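Local atomic coordinates of formiminotetrahydrofolate cyclodeaminase (Thermotoga maritima, PDB entry 1O5H), a protein that probably catalyses the ring closure of 5-formiminotetrahydrofolate to 5,10-methenyltetrahydrofolate with release of ammonia, working as a dimer of all-helical subunits. Residues K21-M26 and G37-V42; M71-E76 and A132-K137; A89-E94 and A118-D123; R126-L131 and H158-V163; K137-G142 and K204-I209. All coordinates share one frame; numbering follows the deposited sequence.

Contact 1 of 5, residues K21-M26 and G37-V42; sequences KEFCDM and GAVGSV
F23 meets V42 and V39 through the far end of its ring: CZ of F23 lies 3.5 Å from V42 CG2 and 4.1 Å from V39 CG2. The same V42 methyl reaches CE1 and CE2 of the ring and approaches obliquely. V39 CA, by contrast, sits at the ring edge, near its plane and 4.0 Å from F23 CZ, so the CZ end of the ring meets the backbone of the second helix as well as its side chains. What puts it there is the first torsion: with CG opposite the backbone N (chi1 180°), the ring stands out from helix 20-28 and spans short-segment axes 11.8 Å apart that run nearly antiparallel, at 155°. Replacing F23 with an alanine would probably open a gap beside V39 and V42 and take away the apolar link between these turns. On the same helix K21 NZ pairs with D25 OD2 at 2.7 Å, while D25 OD1 forms a salt bridge with R82 of the second subunit. F23 also packs on M46, and V42 on L20, of the second subunit. Within the chain, A38 and S41 lean on helix 68-100, which places helix 36-56 between that helix and helix 20-28.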
# COMPACT_ATOMS: atom_id res chain seq x y z
N LYS A 21 9.99 -11.63 -0.73
CA LYS A 21 9.63 -12.66 -1.70
C LYS A 21 8.75 -13.72 -1.04
O LYS A 21 7.71 -14.05 -1.60
CB LYS A 21 10.87 -13.31 -2.30
CG LYS A 21 10.56 -14.48 -3.21
CD LYS A 21 11.81 -14.92 -3.94
CE LYS A 21 11.67 -16.36 -4.41
NZ LYS A 21 10.34 -16.57 -5.04
N GLU A 22 9.15 -14.21 0.14
CA GLU A 22 8.37 -15.19 0.91
C GLU A 22 6.95 -14.70 1.17
O GLU A 22 5.97 -15.35 0.77
CB GLU A 22 9.01 -15.48 2.27
CG GLU A 22 9.98 -16.65 2.32
CD GLU A 22 10.76 -16.68 3.63
OE1 GLU A 22 11.36 -15.65 4.01
OE2 GLU A 22 10.80 -17.75 4.28
N PHE A 23 6.83 -13.55 1.84
CA PHE A 23 5.51 -13.03 2.17
C PHE A 23 4.62 -12.96 0.94
O PHE A 23 3.45 -13.35 0.99
CB PHE A 23 5.56 -11.66 2.85
CG PHE A 23 4.20 -11.10 3.19
CD1 PHE A 23 3.41 -11.70 4.17
CD2 PHE A 23 3.70 -9.99 2.53
CE1 PHE A 23 2.16 -11.22 4.49
CE2 PHE A 23 2.42 -9.48 2.85
CZ PHE A 23 1.65 -10.10 3.83
N CYS A 24 5.18 -12.46 -0.16
CA CYS A 24 4.43 -12.34 -1.40
C CYS A 24 4.00 -13.69 -1.93
O CYS A 24 2.83 -13.91 -2.12
CB CYS A 24 5.20 -11.57 -2.47
SG CYS A 24 5.00 -9.79 -2.25
N ASP A 25 4.96 -14.58 -2.14
CA ASP A 25 4.68 -15.91 -2.64
C ASP A 25 3.53 -16.52 -1.87
O ASP A 25 2.67 -17.14 -2.46
CB ASP A 25 5.91 -16.80 -2.57
CG ASP A 25 6.95 -16.48 -3.65
OD1 ASP A 25 6.63 -15.73 -4.62
OD2 ASP A 25 8.12 -16.94 -3.59
N MSE A 26 3.49 -16.30 -0.56
CA MSE A 26 2.42 -16.83 0.29
C MSE A 26 1.06 -16.21 0.02
O MSE A 26 0.02 -16.88 0.05
CB MSE A 26 2.79 -16.66 1.75
CG MSE A 26 3.89 -17.60 2.19
SE MSE A 26 4.50 -17.23 3.99
CE MSE A 26 5.46 -19.12 4.37
N GLY A 37 -6.43 -8.46 4.26
CA GLY A 37 -6.32 -7.83 5.57
C GLY A 37 -4.91 -7.89 6.05
O GLY A 37 -4.35 -6.84 6.38
N ALA A 38 -4.31 -9.09 6.05
CA ALA A 38 -2.90 -9.25 6.40
C ALA A 38 -2.00 -8.32 5.57
O ALA A 38 -1.21 -7.54 6.14
CB ALA A 38 -2.46 -10.67 6.26
N VAL A 39 -2.17 -8.36 4.24
CA VAL A 39 -1.38 -7.49 3.37
C VAL A 39 -1.52 -6.03 3.80
O VAL A 39 -0.52 -5.32 3.96
CB VAL A 39 -1.78 -7.64 1.91
CG1 VAL A 39 -1.04 -6.65 1.05
CG2 VAL A 39 -1.49 -9.03 1.41
N GLY A 40 -2.77 -5.60 4.02
CA GLY A 40 -3.09 -4.28 4.55
C GLY A 40 -2.24 -3.89 5.76
O GLY A 40 -1.58 -2.82 5.76
N SER A 41 -2.24 -4.73 6.80
CA SER A 41 -1.33 -4.49 7.92
C SER A 41 0.12 -4.30 7.51
O SER A 41 0.81 -3.41 8.03
CB SER A 41 -1.39 -5.63 8.92
OG SER A 41 -2.68 -5.66 9.50
N VAL A 42 0.60 -5.14 6.60
CA VAL A 42 1.99 -5.07 6.21
C VAL A 42 2.24 -3.75 5.50
O VAL A 42 3.24 -3.05 5.75
CB VAL A 42 2.39 -6.23 5.33
CG1 VAL A 42 3.85 -6.08 4.93
CG2 VAL A 42 2.16 -7.52 6.08

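Contact 2 of 5, residues M71-E76 and A132-K137; sequences MERIVE and AHELEK
E134 is the first residue of 132-137 to reach across, and its carboxylate meets both R73 and I74. A single nitrogen of the guanidinium, R73 NH2, serves both oxygens. The bond to E134 OE2 measures 2.9 Å with an N-H...O angle of 141°, using the syn lone pair of OE2 from a direction tilted out of the guanidinium plane. The approach from R73 NH2 to E134 OE1 is 2.8 Å, lies in the guanidinium plane, and is bent enough to count as a weak bond. The salt bridge is therefore a fork from one nitrogen, and not a matched pair of parallel N-H...O bonds. The bend at chi2 of E134 (-67°) turns the carboxylate outward to R73, and brings OE1 to 3.9 Å from I74 CG1. A leucine in place of E134 has neither acceptor and would probably leave R73 without its charge partner on this helix, close to K137. L135 and E136 point elsewhere, the first packing on A51 and A153, the second bound to R201. One turn after E134, K137 extends its chain until NZ stands 4.1 Å from R73 NH2. These like charges share E70, whose OE2 makes a salt bridge with R73 and a long, weak ion pair with K137; this is consistent with partial compensation. Helices 68-100 and 107-141, consecutive in the chain, run at 151° here with short-segment axes 11.4 Å apart and form an antiparallel helical hairpin, joined by a salt bridge beside an isoleucine.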
# COMPACT_ATOMS: atom_id res chain seq x y z
N MSE A 71 8.93 15.21 17.49
CA MSE A 71 9.48 14.28 16.50
C MSE A 71 9.96 12.98 17.13
O MSE A 71 9.66 11.90 16.63
CB MSE A 71 10.60 14.93 15.67
CG MSE A 71 10.14 16.10 14.82
SE MSE A 71 8.83 15.63 13.46
CE MSE A 71 7.47 17.06 13.69
N GLU A 72 10.68 13.07 18.23
CA GLU A 72 11.09 11.85 18.92
C GLU A 72 9.90 11.05 19.40
O GLU A 72 9.94 9.82 19.43
CB GLU A 72 12.02 12.16 20.07
CG GLU A 72 13.46 12.30 19.61
CD GLU A 72 14.25 13.33 20.43
OE1 GLU A 72 13.63 14.18 21.11
OE2 GLU A 72 15.50 13.30 20.38
N ARG A 73 8.83 11.76 19.75
CA ARG A 73 7.59 11.16 20.18
C ARG A 73 6.97 10.33 19.05
O ARG A 73 6.43 9.24 19.29
CB ARG A 73 6.62 12.26 20.64
CG ARG A 73 5.44 11.77 21.49
CD ARG A 73 4.24 12.72 21.52
NE ARG A 73 3.72 12.99 20.17
CZ ARG A 73 2.92 12.17 19.48
NH1 ARG A 73 2.50 11.02 20.03
NH2 ARG A 73 2.52 12.49 18.25
N ILE A 74 7.06 10.83 17.82
CA ILE A 74 6.49 10.16 16.67
C ILE A 74 7.32 8.94 16.31
O ILE A 74 6.78 7.84 16.13
CB ILE A 74 6.40 11.12 15.46
CG1 ILE A 74 5.38 12.22 15.74
CG2 ILE A 74 5.98 10.36 14.20
CD1 ILE A 74 5.41 13.34 14.77
N VAL A 75 8.62 9.14 16.20
CA VAL A 75 9.52 8.02 15.99
C VAL A 75 9.14 6.83 16.89
O VAL A 75 8.94 5.71 16.41
CB VAL A 75 10.96 8.43 16.23
CG1 VAL A 75 11.87 7.22 16.26
CG2 VAL A 75 11.38 9.39 15.14
N GLU A 76 9.02 7.09 18.18
CA GLU A 76 8.66 6.07 19.16
C GLU A 76 7.29 5.46 18.86
O GLU A 76 7.14 4.24 18.93
CB GLU A 76 8.76 6.63 20.59
CG GLU A 76 7.93 5.90 21.65
CD GLU A 76 8.59 4.64 22.19
OE1 GLU A 76 9.17 4.71 23.30
OE2 GLU A 76 8.51 3.59 21.50
N ALA A 132 -2.61 8.42 10.56
CA ALA A 132 -3.12 9.59 9.86
C ALA A 132 -2.85 10.84 10.67
O ALA A 132 -2.32 11.79 10.15
CB ALA A 132 -4.59 9.45 9.58
N HIS A 133 -3.19 10.83 11.95
CA HIS A 133 -2.98 11.99 12.81
C HIS A 133 -1.52 12.41 12.85
O HIS A 133 -1.22 13.61 12.91
CB HIS A 133 -3.52 11.79 14.24
CG HIS A 133 -4.99 12.06 14.38
ND1 HIS A 133 -5.54 13.32 14.29
CD2 HIS A 133 -6.04 11.22 14.59
CE1 HIS A 133 -6.85 13.25 14.44
NE2 HIS A 133 -7.18 11.99 14.62
N GLU A 134 -0.61 11.45 12.80
CA GLU A 134 0.80 11.80 12.81
C GLU A 134 1.23 12.40 11.48
O GLU A 134 2.07 13.32 11.44
CB GLU A 134 1.68 10.60 13.15
CG GLU A 134 1.35 9.91 14.47
CD GLU A 134 1.62 10.74 15.72
OE1 GLU A 134 1.49 11.97 15.69
OE2 GLU A 134 1.95 10.13 16.75
N LEU A 135 0.66 11.87 10.40
CA LEU A 135 0.97 12.38 9.07
C LEU A 135 0.47 13.78 9.00
O LEU A 135 1.11 14.62 8.40
CB LEU A 135 0.36 11.52 7.98
CG LEU A 135 1.04 10.15 7.80
CD1 LEU A 135 0.48 9.36 6.68
CD2 LEU A 135 2.52 10.34 7.57
N GLU A 136 -0.65 14.08 9.66
CA GLU A 136 -1.06 15.48 9.68
C GLU A 136 -0.03 16.37 10.40
O GLU A 136 0.33 17.46 9.92
CB GLU A 136 -2.45 15.67 10.26
CG GLU A 136 -2.96 17.06 9.99
CD GLU A 136 -4.35 17.30 10.51
OE1 GLU A 136 -5.11 16.34 10.74
OE2 GLU A 136 -4.68 18.49 10.67
N LYS A 137 0.47 15.91 11.55
CA LYS A 137 1.50 16.66 12.25
C LYS A 137 2.74 16.77 11.38
O LYS A 137 3.31 17.85 11.26
CB LYS A 137 1.80 16.06 13.62
CG LYS A 137 0.74 16.45 14.66
CD LYS A 137 0.75 15.57 15.91
CE LYS A 137 -0.44 15.91 16.78
NZ LYS A 137 -0.20 15.58 18.21

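Contact 3 of 5, residues A89-E94 and A118-D123; sequences AKKDME and ASVPMD
The backbones come closest where V120 faces D92, with V120 CA 6.0 Å from D92 CA. Helices 68-100 and 107-141, consecutive in the chain and oppositely directed here, form an antiparallel helical hairpin, and this contact lies toward its connecting loop. The second helix is kinked at P121, whose ring nitrogen has no hydrogen to offer the preceding turn; V120 is the residue immediately before that proline. V120 carries the contact with both of its methyls. With chi1 at 172°, CG1 stands opposite the backbone N and reaches the first helix beside the main chain of D92, 3.8 Å from D92 N and 3.9 Å from D92 CB. The other branch, V120 CG2, turns to the residue before D92 and touches K91 CB at 3.9 Å. The valine thus straddles two consecutive residues close to their backbone, and the polar ends of both are directed elsewhere. For K91, CB does the touching while the rest of the chain bends away at chi2, and NZ has a long, weak ion pair with D87. For D92, the carboxylate lies on the side of helix 36-56, where it packs on A38. At the kink itself, P121 rests against E164 and V168 of helix 147-172. The charges on the two segments do not pair directly: K91 NZ and D123 OD2 remain 6.0 Å apart. A charged link does form within the first helix, one turn long, where K90 NZ faces E94 OE2 at 3.5 Å.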
# COMPACT_ATOMS: atom_id res chain seq x y z
N ALA A 89 -1.23 -8.74 11.57
CA ALA A 89 -1.17 -9.57 10.40
C ALA A 89 -1.25 -11.02 10.86
O ALA A 89 -2.05 -11.76 10.33
CB ALA A 89 0.10 -9.31 9.63
N LYS A 90 -0.45 -11.40 11.86
CA LYS A 90 -0.46 -12.75 12.44
C LYS A 90 -1.88 -13.11 12.87
O LYS A 90 -2.41 -14.16 12.50
CB LYS A 90 0.49 -12.80 13.65
CG LYS A 90 0.86 -14.15 14.27
CD LYS A 90 1.80 -13.82 15.46
CE LYS A 90 2.03 -14.90 16.54
NZ LYS A 90 2.35 -16.30 16.13
N LYS A 91 -2.50 -12.21 13.64
CA LYS A 91 -3.86 -12.43 14.12
C LYS A 91 -4.80 -12.68 12.97
O LYS A 91 -5.59 -13.61 13.04
CB LYS A 91 -4.37 -11.25 14.93
CG LYS A 91 -3.88 -11.20 16.35
CD LYS A 91 -4.99 -10.70 17.25
CE LYS A 91 -4.65 -10.87 18.73
NZ LYS A 91 -4.05 -9.61 19.25
N ASP A 92 -4.73 -11.87 11.91
CA ASP A 92 -5.63 -12.01 10.77
C ASP A 92 -5.60 -13.43 10.21
O ASP A 92 -6.64 -13.97 9.85
CB ASP A 92 -5.26 -11.03 9.66
CG ASP A 92 -6.18 -11.14 8.43
OD1 ASP A 92 -7.20 -10.42 8.39
OD2 ASP A 92 -5.92 -11.87 7.43
N MSE A 93 -4.42 -14.03 10.17
CA MSE A 93 -4.28 -15.38 9.63
C MSE A 93 -4.77 -16.38 10.62
O MSE A 93 -5.42 -17.34 10.25
CB MSE A 93 -2.84 -15.66 9.26
CG MSE A 93 -2.25 -14.51 8.47
SE MSE A 93 -0.37 -14.74 7.96
CE MSE A 93 0.21 -12.82 7.89
N GLU A 94 -4.48 -16.14 11.88
CA GLU A 94 -5.02 -16.98 12.93
C GLU A 94 -6.53 -16.88 12.99
O GLU A 94 -7.22 -17.89 13.11
CB GLU A 94 -4.43 -16.59 14.26
CG GLU A 94 -2.94 -16.84 14.37
CD GLU A 94 -2.39 -16.38 15.70
OE1 GLU A 94 -3.20 -16.08 16.60
OE2 GLU A 94 -1.15 -16.31 15.85
N ALA A 118 -13.51 -10.20 12.94
CA ALA A 118 -13.88 -8.87 12.53
C ALA A 118 -13.08 -7.80 13.28
O ALA A 118 -12.85 -6.72 12.76
CB ALA A 118 -15.35 -8.69 12.73
N SER A 119 -12.63 -8.12 14.49
CA SER A 119 -11.94 -7.14 15.33
C SER A 119 -10.57 -6.85 14.79
O SER A 119 -10.03 -5.77 15.03
CB SER A 119 -11.79 -7.62 16.77
OG SER A 119 -13.06 -7.76 17.37
N VAL A 120 -10.00 -7.83 14.10
CA VAL A 120 -8.63 -7.68 13.67
C VAL A 120 -8.46 -6.49 12.73
O VAL A 120 -7.73 -5.56 13.08
CB VAL A 120 -8.06 -8.95 13.07
CG1 VAL A 120 -6.69 -8.67 12.47
CG2 VAL A 120 -7.97 -10.00 14.14
N PRO A 121 -9.17 -6.46 11.58
CA PRO A 121 -9.04 -5.30 10.68
C PRO A 121 -9.48 -4.02 11.37
O PRO A 121 -8.87 -2.98 11.17
CB PRO A 121 -9.94 -5.65 9.48
CG PRO A 121 -10.78 -6.82 9.89
CD PRO A 121 -10.13 -7.46 11.07
N MSE A 122 -10.50 -4.11 12.21
CA MSE A 122 -10.91 -2.97 13.02
C MSE A 122 -9.69 -2.39 13.73
O MSE A 122 -9.44 -1.18 13.66
CB MSE A 122 -11.99 -3.39 14.02
CG MSE A 122 -12.77 -2.24 14.63
SE MSE A 122 -13.36 -0.78 13.43
CE MSE A 122 -14.47 -1.71 12.36
N ASP A 123 -8.92 -3.26 14.38
CA ASP A 123 -7.72 -2.82 15.09
C ASP A 123 -6.71 -2.20 14.15
O ASP A 123 -6.18 -1.14 14.45
CB ASP A 123 -7.14 -3.94 15.94
CG ASP A 123 -8.00 -4.21 17.17
OD1 ASP A 123 -8.84 -3.34 17.48
OD2 ASP A 123 -7.92 -5.24 17.89

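Contact 4 of 5, residues R126-L131 and H158-V163; sequences RVMKDL and HAVFQV
The shortest polar bond in either segment, V163 N to A159 O at 2.7 Å, closes the helical turn that presents V160 to M128. These turns belong to helices 107-141 and 147-172, packed against each other in the all-helical bundle, with the centre of the contact about 4 Å from the centre of the chain. Their contact is buried and apolar. M128 lies across V160 at about a right angle, and both its methylene and its selenium take part: CG of M128 is 3.7 Å from V160 CG1, and SE of M128 is 3.8 Å from V160 CB. With CG beside the backbone N, the turn at chi2 (-56°) swings SE back so that it and CG both bear on V160. Further layers enclose the pair. M128 also packs on L85 of helix 68-100 and on C157, whereas V160 rests on V43 of helix 36-56. F161 sends its ring away toward E192 and I195 of helix 178-206, and the neighbouring A159 meets A159 of the second subunit, so helix 147-172 connects the bundle interior to the dimer interface. Where the two backbones come closest, M128 CA is 6.5 Å from F161 CA, and the CG methylene of M128 lies 4.4 Å from F161 N.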
# COMPACT_ATOMS: atom_id res chain seq x y z
N ARG A 126 -7.61 1.24 13.52
CA ARG A 126 -7.33 2.17 14.59
C ARG A 126 -5.90 2.63 14.48
O ARG A 126 -5.64 3.80 14.61
CB ARG A 126 -7.54 1.55 15.94
CG ARG A 126 -8.94 1.24 16.31
CD ARG A 126 -8.97 0.84 17.75
NE ARG A 126 -10.19 0.13 18.09
CZ ARG A 126 -10.63 0.02 19.33
NH1 ARG A 126 -11.75 -0.66 19.59
NH2 ARG A 126 -9.94 0.60 20.31
N VAL A 127 -4.98 1.70 14.26
CA VAL A 127 -3.59 2.11 14.04
C VAL A 127 -3.51 3.09 12.87
O VAL A 127 -2.84 4.12 12.95
CB VAL A 127 -2.66 0.92 13.79
CG1 VAL A 127 -1.24 1.41 13.60
CG2 VAL A 127 -2.74 -0.11 14.94
N MSE A 128 -4.24 2.82 11.80
CA MSE A 128 -4.27 3.77 10.70
C MSE A 128 -4.77 5.13 11.13
O MSE A 128 -4.17 6.14 10.77
CB MSE A 128 -5.08 3.24 9.51
CG MSE A 128 -4.41 2.07 8.79
SE MSE A 128 -2.57 2.48 8.17
CE MSE A 128 -1.46 1.95 9.72
N LYS A 129 -5.84 5.19 11.92
CA LYS A 129 -6.23 6.47 12.48
C LYS A 129 -5.05 7.17 13.19
O LYS A 129 -4.84 8.38 13.03
CB LYS A 129 -7.42 6.30 13.43
CG LYS A 129 -7.93 7.56 14.14
CD LYS A 129 -7.15 7.90 15.40
CE LYS A 129 -7.25 6.83 16.50
NZ LYS A 129 -8.64 6.45 16.87
N ASP A 130 -4.27 6.42 13.96
CA ASP A 130 -3.11 7.02 14.61
C ASP A 130 -2.12 7.51 13.58
O ASP A 130 -1.62 8.60 13.71
CB ASP A 130 -2.43 6.03 15.53
CG ASP A 130 -3.26 5.71 16.74
OD1 ASP A 130 -4.09 6.57 17.13
OD2 ASP A 130 -3.15 4.63 17.37
N LEU A 131 -1.86 6.70 12.56
CA LEU A 131 -0.88 7.07 11.55
C LEU A 131 -1.33 8.34 10.88
O LEU A 131 -0.54 9.25 10.70
CB LEU A 131 -0.71 5.95 10.53
CG LEU A 131 0.15 6.28 9.31
CD1 LEU A 131 1.55 6.66 9.74
CD2 LEU A 131 0.21 5.12 8.31
N HIS A 158 -4.39 5.77 3.68
CA HIS A 158 -5.74 5.75 3.19
C HIS A 158 -6.12 4.40 2.54
O HIS A 158 -7.20 3.85 2.82
CB HIS A 158 -5.90 6.87 2.19
CG HIS A 158 -7.27 6.99 1.63
ND1 HIS A 158 -7.59 6.62 0.35
CD2 HIS A 158 -8.42 7.45 2.19
CE1 HIS A 158 -8.87 6.85 0.13
NE2 HIS A 158 -9.40 7.35 1.23
N ALA A 159 -5.25 3.86 1.70
CA ALA A 159 -5.57 2.58 1.06
C ALA A 159 -5.74 1.47 2.11
O ALA A 159 -6.65 0.64 2.00
CB ALA A 159 -4.50 2.17 0.04
N VAL A 160 -4.86 1.45 3.11
CA VAL A 160 -4.90 0.42 4.09
C VAL A 160 -6.27 0.55 4.75
O VAL A 160 -7.00 -0.43 4.89
CB VAL A 160 -3.80 0.56 5.12
CG1 VAL A 160 -3.96 -0.50 6.21
CG2 VAL A 160 -2.45 0.39 4.46
N PHE A 161 -6.65 1.77 5.07
CA PHE A 161 -7.95 1.93 5.63
C PHE A 161 -8.99 1.32 4.71
O PHE A 161 -9.89 0.59 5.15
CB PHE A 161 -8.31 3.38 5.92
CG PHE A 161 -9.77 3.58 6.10
CD1 PHE A 161 -10.37 3.24 7.33
CD2 PHE A 161 -10.58 3.98 5.03
CE1 PHE A 161 -11.78 3.39 7.53
CE2 PHE A 161 -11.98 4.11 5.21
CZ PHE A 161 -12.58 3.82 6.47
N GLN A 162 -8.92 1.64 3.43
CA GLN A 162 -9.91 1.04 2.53
C GLN A 162 -9.86 -0.47 2.57
O GLN A 162 -10.90 -1.09 2.67
CB GLN A 162 -9.78 1.55 1.12
CG GLN A 162 -10.30 2.98 1.01
CD GLN A 162 -9.92 3.65 -0.28
OE1 GLN A 162 -8.83 3.43 -0.83
NE2 GLN A 162 -10.82 4.48 -0.78
N VAL A 163 -8.66 -1.05 2.55
CA VAL A 163 -8.50 -2.51 2.54
C VAL A 163 -9.23 -3.07 3.74
O VAL A 163 -10.14 -3.90 3.62
CB VAL A 163 -7.03 -2.94 2.61
CG1 VAL A 163 -6.92 -4.38 2.98
CG2 VAL A 163 -6.34 -2.71 1.29

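Contact 5 of 5, residues K137-G142 and K204-I209; sequences KLAEFG and KMLEGI
E140, whose CB touches M205 SE at 3.9 Å, lays its own CG over one face of the F141 ring, 4.0 Å above the plane and over its centre. The ring stays on the first segment's side, while F141 meets M71 of helix 68-100 through its CB. The extended chain of E140, with CG opposite the backbone N (chi1 -168°), thus lies between the phenyl ring and the selenium. Beside it, A139 takes the central place: its CB is 3.8 Å from M205 SE and 4.0 Å from L206 CG, one small methyl held between two larger side chains. M205 reaches it through an extended run to SE and then turns at chi3 (-59°). L206 comes from the next position along, with CG beside its backbone N; its CD1 approaches A139 CB, and its CD2 lies 3.9 Å from A139 O. Farther out, L206 is buried against A147, T150 and L151 at the start of helix 147-172. Both segments are at or near the carboxyl ends of their helices. Helix 107-141 finishes here, and G142, the first residue to leave helical backbone angles, still donates from its N to L138 O at 2.8 Å. Later in the second segment, in a 3-10 turn of G208 and I209, I209 O accepts a weak hydrogen bond from K173 of the second subunit. Since the touching groups are aliphatic carbons and selenium, with one carbonyl oxygen, the fit rests on shape and dispersion rather than on charge, with L206 on the buried side and M205 and E140 on the exposed one.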
# COMPACT_ATOMS: atom_id res chain seq x y z
N LYS A 137 0.47 15.91 11.55
CA LYS A 137 1.50 16.66 12.25
C LYS A 137 2.74 16.77 11.38
O LYS A 137 3.31 17.85 11.26
CB LYS A 137 1.80 16.06 13.62
CG LYS A 137 0.74 16.45 14.66
CD LYS A 137 0.75 15.57 15.91
CE LYS A 137 -0.44 15.91 16.78
NZ LYS A 137 -0.20 15.58 18.21
N LEU A 138 3.12 15.68 10.71
CA LEU A 138 4.31 15.74 9.86
C LEU A 138 4.14 16.69 8.66
O LEU A 138 5.04 17.46 8.33
CB LEU A 138 4.69 14.35 9.40
CG LEU A 138 5.18 13.40 10.49
CD1 LEU A 138 5.37 12.02 9.93
CD2 LEU A 138 6.47 13.86 11.13
N ALA A 139 2.98 16.65 8.00
CA ALA A 139 2.71 17.58 6.92
C ALA A 139 2.98 18.99 7.37
O ALA A 139 3.48 19.81 6.60
CB ALA A 139 1.28 17.46 6.46
N GLU A 140 2.64 19.30 8.62
CA GLU A 140 2.63 20.70 9.03
C GLU A 140 3.95 21.14 9.63
O GLU A 140 4.45 22.19 9.30
CB GLU A 140 1.48 20.95 10.01
CG GLU A 140 1.20 22.42 10.26
CD GLU A 140 0.12 22.63 11.32
OE1 GLU A 140 -0.64 21.66 11.59
OE2 GLU A 140 0.05 23.76 11.87
N PHE A 141 4.53 20.30 10.48
CA PHE A 141 5.71 20.65 11.27
C PHE A 141 6.94 19.85 10.90
O PHE A 141 8.01 20.12 11.38
CB PHE A 141 5.43 20.42 12.75
CG PHE A 141 4.27 21.21 13.27
CD1 PHE A 141 4.33 22.61 13.35
CD2 PHE A 141 3.11 20.55 13.68
CE1 PHE A 141 3.25 23.35 13.84
CE2 PHE A 141 2.01 21.27 14.18
CZ PHE A 141 2.08 22.68 14.26
N GLY A 142 6.79 18.86 10.03
CA GLY A 142 7.92 18.03 9.65
C GLY A 142 8.78 18.68 8.60
O GLY A 142 8.46 19.76 8.09
N LYS A 204 -4.29 18.36 0.98
CA LYS A 204 -4.49 19.77 0.66
C LYS A 204 -3.23 20.55 1.01
O LYS A 204 -2.69 21.24 0.16
CB LYS A 204 -5.73 20.29 1.40
CG LYS A 204 -6.32 21.62 0.90
N MSE A 205 -2.74 20.42 2.24
CA MSE A 205 -1.46 20.98 2.67
C MSE A 205 -0.26 20.65 1.77
O MSE A 205 0.56 21.49 1.49
CB MSE A 205 -1.18 20.50 4.07
CG MSE A 205 -0.63 21.54 5.02
SE MSE A 205 -0.69 20.67 6.76
CE MSE A 205 -2.73 20.24 6.90
N LEU A 206 -0.17 19.42 1.28
CA LEU A 206 1.03 19.03 0.59
C LEU A 206 0.94 18.94 -0.93
O LEU A 206 1.95 18.69 -1.58
CB LEU A 206 1.52 17.68 1.13
CG LEU A 206 2.00 17.66 2.57
CD1 LEU A 206 2.81 16.41 2.80
CD2 LEU A 206 2.83 18.88 2.83
N GLU A 207 -0.23 19.15 -1.52
CA GLU A 207 -0.34 18.89 -2.97
C GLU A 207 0.68 19.69 -3.81
O GLU A 207 1.15 19.23 -4.86
CB GLU A 207 -1.79 19.08 -3.50
CG GLU A 207 -2.30 20.53 -3.46
CD GLU A 207 -3.05 20.97 -4.72
OE1 GLU A 207 -2.85 20.36 -5.80
OE2 GLU A 207 -3.83 21.96 -4.64
N GLY A 208 1.03 20.88 -3.33
CA GLY A 208 1.88 21.78 -4.10
C GLY A 208 3.32 21.33 -4.30
O GLY A 208 4.06 21.88 -5.13
N ILE A 209 3.76 20.33 -3.56
CA ILE A 209 5.16 19.98 -3.64
C ILE A 209 5.44 19.35 -4.97
O ILE A 209 6.57 19.20 -5.38
CB ILE A 209 5.52 19.00 -2.55
CG1 ILE A 209 4.88 17.64 -2.87
CG2 ILE A 209 5.08 19.55 -1.21
CD1 ILE A 209 5.34 16.48 -2.01

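In the fold
Helix 107-141 takes part in four of the five contacts. Contacts 3, 4, 2 and 5 follow one another along it in that order, with neighbouring centres about 13, 14 and 13 Å apart, while contacts 3 and 5 at the extremes are about 31 Å apart. Contacts 2 and 3 both tie it to helix 68-100, on opposite sides of the chain's centre, contact 3 being nested within the loop that contact 2 closes. Contact 4 joins it to helix 147-172 and contact 5 to helix 178-206. Contact 1 comes first in the chain, touches contacts 3 and 4, and, like contact 4, borders the second subunit, so the bundle core adjoins the dimer interface.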